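BauA (Acinetobacter baumannii, PDB 6HCP) serves as an outer-membrane receptor for ferric preacinetobactin and probably carries this iron-loaded siderophore into the periplasm as a TonB-dependent transporter. Local coordinates at residues 69-74 against 84-89; 149-154 against 445-450. One frame throughout, in Å; residues are numbered along the deposited sequence. Where two conformers were deposited one is given.

Contact 1. Residues 69-74 against 84-89; sequences DKYIED and IAATDP. With EDO (1,2-ethanediol), chain K.
Tyr71 reaches from the helix of residues 69-74 to the loop of 84-89 with its hydroxyl alone, and that one oxygen makes every direct contact between the two. Its OH lies 3.6 Å from the methyl CG2 of Thr87 and 3.9 Å from CB of Ala86. The phenol extends straight out from the helix because its CG stands anti to the backbone N (chi1 -176°), and Thr87 comes to meet it from the opposite direction. A water completes the junction, 2.9 Å from Tyr71 OH and 2.7 Å from Thr87 OG1, hydrogen-bonded to both. The hydroxyls themselves are 3.8 Å apart, Tyr71 OH to Thr87 OG1, and the water links them.

This end is closely filled: Met578 of the barrel strand 575-590 touches both Tyr71 and Thr87, while the ring of Tyr67, on the plug strand 64-68, meets that of Tyr71 with the planes about 20° apart. Away from this junction the helix is more open at the exposed Lys70, which reaches forward one turn along the helix, its NZ forming a salt bridge of 2.8 Å with the syn lone pair of Asp74 OD2. Asp74 is itself buried, and its carboxylate also pairs with Arg670 and accepts a bond from Gln42 NE2, so several donors fix its rotation and would be expected to favour its charged form. A 1,2-ethanediol molecule, probably from the crystallisation liquor, donates from O1 to Asp74 O over 2.7 Å and also binds barrel side chains, Arg657 among them.

Within the plug domain, then, helix and loop are joined by a narrow bridge of methyl contacts and one shared water, so the polar link between these segments probably relies on the water.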
loop_
_atom_site.group_PDB
_atom_site.type_symbol
_atom_site.label_atom_id
_atom_site.label_comp_id
_atom_site.label_asym_id
_atom_site.label_seq_id
_atom_site.Cartn_x
_atom_site.Cartn_y
_atom_site.Cartn_z
ATOM N N ASP A 69 -24.888 -2.812 18.014
ATOM C CA ASP A 69 -24.082 -3.960 17.719
ATOM C C ASP A 69 -23.816 -4.059 16.205
ATOM O O ASP A 69 -22.794 -4.592 15.824
ATOM C CB ASP A 69 -24.673 -5.249 18.299
ATOM C CG ASP A 69 -26.118 -5.571 17.920
ATOM O OD1 ASP A 69 -26.864 -4.670 17.500
ATOM O OD2 ASP A 69 -26.467 -6.735 18.036
ATOM N N LYS A 70 -24.720 -3.547 15.369
ATOM C CA LYS A 70 -24.487 -3.535 13.915
ATOM C C LYS A 70 -23.264 -2.651 13.602
ATOM O O LYS A 70 -22.379 -3.035 12.834
ATOM C CB LYS A 70 -25.740 -3.071 13.164
ATOM C CG LYS A 70 -25.585 -2.938 11.639
ATOM C CD LYS A 70 -24.982 -4.170 10.981
ATOM C CE LYS A 70 -25.251 -4.288 9.489
ATOM N NZ LYS A 70 -24.766 -3.104 8.736
ATOM N N TYR A 71 -23.178 -1.479 14.248
ATOM C CA TYR A 71 -22.000 -0.593 14.087
ATOM C C TYR A 71 -20.721 -1.290 14.553
ATOM O O TYR A 71 -19.708 -1.294 13.860
ATOM C CB TYR A 71 -22.190 0.730 14.829
ATOM C CG TYR A 71 -21.070 1.715 14.623
ATOM C CD1 TYR A 71 -20.821 2.262 13.376
ATOM C CD2 TYR A 71 -20.218 2.053 15.662
ATOM C CE1 TYR A 71 -19.822 3.203 13.187
ATOM C CE2 TYR A 71 -19.220 2.994 15.494
ATOM C CZ TYR A 71 -19.017 3.572 14.251
ATOM O OH TYR A 71 -18.015 4.490 14.074
ATOM N N ILE A 72 -20.803 -1.985 15.688
ATOM C CA ILE A 72 -19.675 -2.672 16.229
ATOM C C ILE A 72 -19.146 -3.691 15.207
ATOM O O ILE A 72 -17.922 -3.825 15.018
ATOM C CB ILE A 72 -20.031 -3.311 17.581
ATOM C CG1 ILE A 72 -20.403 -2.246 18.623
ATOM C CG2 ILE A 72 -18.914 -4.200 18.065
ATOM C CD1 ILE A 72 -20.999 -2.833 19.875
ATOM N N GLU A 73 -20.047 -4.493 14.623
ATOM C CA GLU A 73 -19.603 -5.513 13.669
ATOM C C GLU A 73 -19.109 -4.822 12.386
ATOM O O GLU A 73 -18.167 -5.297 11.756
ATOM C CB GLU A 73 -20.709 -6.531 13.372
ATOM C CG GLU A 73 -20.998 -7.498 14.518
ATOM C CD GLU A 73 -19.969 -8.569 14.855
ATOM O OE1 GLU A 73 -20.011 -9.043 16.028
ATOM O OE2 GLU A 73 -19.154 -8.973 13.956
ATOM N N ASP A 74 -19.736 -3.705 12.008
ATOM C CA ASP A 74 -19.335 -2.987 10.789
ATOM C C ASP A 74 -17.899 -2.443 10.900
ATOM O O ASP A 74 -17.168 -2.408 9.906
ATOM C CB ASP A 74 -20.317 -1.878 10.445
ATOM C CG ASP A 74 -21.621 -2.391 9.840
ATOM O OD1 ASP A 74 -21.657 -3.572 9.426
ATOM O OD2 ASP A 74 -22.588 -1.616 9.812
ATOM N N ILE A 84 -16.049 3.754 20.260
ATOM C CA ILE A 84 -16.512 5.078 20.714
ATOM C C ILE A 84 -15.631 6.219 20.186
ATOM O O ILE A 84 -16.080 7.372 20.180
ATOM C CB ILE A 84 -16.637 5.139 22.249
ATOM C CG1 ILE A 84 -15.274 5.031 22.939
ATOM C CG2 ILE A 84 -17.623 4.077 22.710
ATOM C CD1 ILE A 84 -15.329 5.257 24.448
ATOM N N ALA A 85 -14.385 5.942 19.802
ATOM C CA ALA A 85 -13.456 7.008 19.429
ATOM C C ALA A 85 -13.470 7.270 17.917
ATOM O O ALA A 85 -12.937 8.266 17.470
ATOM C CB ALA A 85 -12.053 6.687 19.892
ATOM N N ALA A 86 -13.997 6.341 17.125
ATOM C CA ALA A 86 -13.757 6.403 15.667
ATOM C C ALA A 86 -14.329 7.707 15.082
ATOM O O ALA A 86 -13.680 8.364 14.294
ATOM C CB ALA A 86 -14.328 5.177 14.997
ATOM N N THR A 87 -15.545 8.085 15.474
ATOM C CA THR A 87 -16.217 9.231 14.873
ATOM C C THR A 87 -16.487 10.367 15.864
ATOM O O THR A 87 -17.108 11.358 15.491
ATOM C CB THR A 87 -17.533 8.802 14.203
ATOM O OG1 THR A 87 -18.392 8.144 15.144
ATOM C CG2 THR A 87 -17.248 7.893 13.029
ATOM N N ASP A 88 -16.167 10.179 17.150
ATOM C CA ASP A 88 -16.602 11.147 18.165
ATOM C C ASP A 88 -15.469 12.125 18.445
ATOM O O ASP A 88 -14.440 11.764 19.012
ATOM C CB ASP A 88 -17.030 10.433 19.446
ATOM C CG ASP A 88 -17.696 11.339 20.471
ATOM O OD1 ASP A 88 -17.432 12.567 20.447
ATOM O OD2 ASP A 88 -18.417 10.788 21.316
ATOM N N PRO A 89 -15.594 13.392 18.016
ATOM C CA PRO A 89 -14.508 14.359 18.187
ATOM C C PRO A 89 -14.276 14.806 19.638
ATOM O O PRO A 89 -13.304 15.511 19.910
ATOM C CB PRO A 89 -14.995 15.563 17.365
ATOM C CG PRO A 89 -16.510 15.484 17.467
ATOM C CD PRO A 89 -16.826 14.003 17.499
HETATM C C1 EDO K . -16.958 -3.160 6.743
HETATM O O1 EDO K . -18.199 -3.082 7.535
HETATM C C2 EDO K . -16.839 -1.854 5.933
HETATM O O2 EDO K . -16.656 -0.725 6.815
HETATM O O HOH W 1 -17.447 5.942 16.464
#

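Contact 2. Residues 149-154 against 445-450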
loop_
_atom_site.group_PDB
_atom_site.type_symbol
_atom_site.label_atom_id
_atom_site.label_comp_id
_atom_site.label_asym_id
_atom_site.label_seq_id
_atom_site.Cartn_x
_atom_site.Cartn_y
_atom_site.Cartn_z
ATOM N N ASN A 149 -24.876 8.815 38.564
ATOM C CA ASN A 149 -24.131 7.565 38.521
ATOM C C ASN A 149 -23.331 7.300 39.801
ATOM O O ASN A 149 -22.779 6.219 39.950
ATOM C CB ASN A 149 -23.171 7.542 37.325
ATOM C CG ASN A 149 -23.869 7.158 36.041
ATOM O OD1 ASN A 149 -24.628 6.199 36.031
ATOM N ND2 ASN A 149 -23.692 7.950 34.997
ATOM N N GLY A 150 -23.202 8.299 40.678
ATOM C CA GLY A 150 -22.304 8.168 41.809
ATOM C C GLY A 150 -20.845 8.209 41.365
ATOM O O GLY A 150 -20.489 8.897 40.414
ATOM N N MET A 151 -19.965 7.736 42.236
ATOM C CA MET A 151 -18.562 7.802 41.976
ATOM C C MET A 151 -18.100 6.412 41.564
ATOM O O MET A 151 -18.043 5.497 42.375
ATOM C CB MET A 151 -17.790 8.257 43.223
ATOM C CG MET A 151 -16.287 8.408 43.012
ATOM S SD MET A 151 -15.507 9.179 44.460
ATOM C CE MET A 151 -15.603 7.822 45.621
ATOM N N PRO A 152 -17.678 6.206 40.302
ATOM C CA PRO A 152 -17.166 4.891 39.907
ATOM C C PRO A 152 -15.794 4.610 40.503
ATOM O O PRO A 152 -15.124 5.509 41.029
ATOM C CB PRO A 152 -17.126 5.008 38.376
ATOM C CG PRO A 152 -16.847 6.477 38.149
ATOM C CD PRO A 152 -17.655 7.200 39.219
ATOM N N PRO A 153 -15.307 3.352 40.417
ATOM C CA PRO A 153 -14.184 2.927 41.243
ATOM C C PRO A 153 -12.873 3.699 41.069
ATOM O O PRO A 153 -12.140 3.814 42.043
ATOM C CB PRO A 153 -13.979 1.464 40.817
ATOM C CG PRO A 153 -15.327 1.008 40.381
ATOM C CD PRO A 153 -15.950 2.225 39.733
ATOM N N ALA A 154 -12.568 4.199 39.855
ATOM C CA ALA A 154 -11.314 4.924 39.636
ATOM C C ALA A 154 -11.506 6.446 39.733
ATOM O O ALA A 154 -10.548 7.207 39.606
ATOM C CB ALA A 154 -10.697 4.564 38.310
ATOM N N GLN A 445 -22.429 10.803 48.886
ATOM C CA GLN A 445 -21.448 9.791 48.492
ATOM C C GLN A 445 -20.443 9.599 49.638
ATOM O O GLN A 445 -19.910 10.578 50.143
ATOM C CB GLN A 445 -20.711 10.263 47.239
ATOM C CG GLN A 445 -19.623 9.303 46.765
ATOM C CD GLN A 445 -20.214 8.146 46.003
ATOM O OE1 GLN A 445 -20.982 8.321 45.052
ATOM N NE2 GLN A 445 -19.861 6.949 46.416
ATOM N N THR A 446 -20.142 8.342 49.956
ATOM C CA THR A 446 -19.108 8.011 50.907
ATOM C C THR A 446 -18.046 7.126 50.244
ATOM O O THR A 446 -18.366 6.300 49.420
ATOM C CB THR A 446 -19.703 7.346 52.161
ATOM O OG1 THR A 446 -20.684 8.242 52.691
ATOM C CG2 THR A 446 -18.669 7.100 53.239
ATOM N N VAL A 447 -16.811 7.193 50.753
ATOM C CA VAL A 447 -15.711 6.360 50.262
ATOM C C VAL A 447 -14.718 6.106 51.400
ATOM O O VAL A 447 -14.421 7.002 52.205
ATOM C CB VAL A 447 -15.013 7.021 49.066
ATOM C CG1 VAL A 447 -14.460 8.376 49.418
ATOM C CG2 VAL A 447 -13.924 6.140 48.487
ATOM N N LYS A 448 -14.161 4.893 51.404
ATOM C CA LYS A 448 -13.063 4.550 52.277
ATOM C C LYS A 448 -12.112 3.602 51.541
ATOM O O LYS A 448 -12.553 2.584 51.035
ATOM C CB LYS A 448 -13.570 3.855 53.544
ATOM C CG LYS A 448 -12.487 3.576 54.574
ATOM C CD LYS A 448 -13.004 3.008 55.874
ATOM C CE LYS A 448 -11.863 2.774 56.842
ATOM N NZ LYS A 448 -12.319 2.107 58.078
ATOM N N ALA A 449 -10.812 3.880 51.661
ATOM C CA ALA A 449 -9.746 2.994 51.154
ATOM C C ALA A 449 -8.865 2.541 52.320
ATOM O O ALA A 449 -8.582 3.325 53.256
ATOM C CB ALA A 449 -8.920 3.702 50.092
ATOM N N THR A 450 -8.327 1.323 52.194
ATOM C CA THR A 450 -7.307 0.829 53.112
ATOM C C THR A 450 -6.169 0.178 52.327
ATOM O O THR A 450 -6.363 -0.305 51.209
ATOM C CB THR A 450 -7.873 -0.163 54.126
ATOM O OG1 THR A 450 -8.185 -1.389 53.450
ATOM C CG2 THR A 450 -9.097 0.376 54.839
HETATM O O HOH W 2 -20.584 5.111 43.825
#
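At the plug-barrel interface of this TonB-dependent receptor, Met151 of the plug loop 149-154 meets Gln445 and Val447 of the barrel strand 445-450. The amide of Gln445 lies beside the start of the loop. Its OE1 accepts a weak hydrogen bond from Met151 N at 3.1 Å, bent to 130° at the hydrogen, and sits 3.5 Å from Gly150 CA. The chain leaves the helix 146-149 at Gly150 with positive phi, a backbone shape that glycine adopts readily.

The long Gln445 side chain folds at chi2 (79°), which carries its amide alongside Met151, with Gln445 CD 3.7 Å from Met151 CB. NE2 has two partners: a weak, long bond to Thr446 O of its own strand (3.4 Å) and a water that accepts from it over 3.3 Å. That water in turn donates to Met151 O, 3.0 Å away, so the peptide unit and carbonyl on either side of Met151 CA are both tied to one glutamine, directly at N and through solvent at O.

The plug is the globular domain that fills the bore of the transmembrane beta-barrel, and the two also meet here through apolar groups. Met151 runs extended until its last torsion, where chi3 (72°) swings the methyl round onto Val447; Met151 CE comes 3.6 Å from CB and 3.7 Å from CG2 of Val447, the two side chains crossing at about a right angle. Leu488, from strand 478-489, touches both Met151 and Gln445, and Thr420 of strand 412-431 touches Gln445 and Val447. The barrel strand itself is held in its wall by backbone bonds, Gln445 with Ala463 and Val447 with Lys461 on one neighbour, Thr446 with Ser421 on the other.

In the fold
Contacts 1 and 2 lie on opposite sides of the chain's centre, with their own centres 30 Å apart and their nearest atoms about 14 Å apart, so neither touches the other. Both segments of contact 1 precede those of contact 2 along the chain; they belong to the plug and span only a short piece of chain. Contact 2, by contrast, joins plug to barrel across 290 intervening residues, most of them in strands. Barrel residues still reach contact 1: Lys610 binds the carbonyls of Ala85 and Asp88. The strand 135-142 packs against Ile72 and Ile84 and leads, through helix 146-149, into the loop of contact 2.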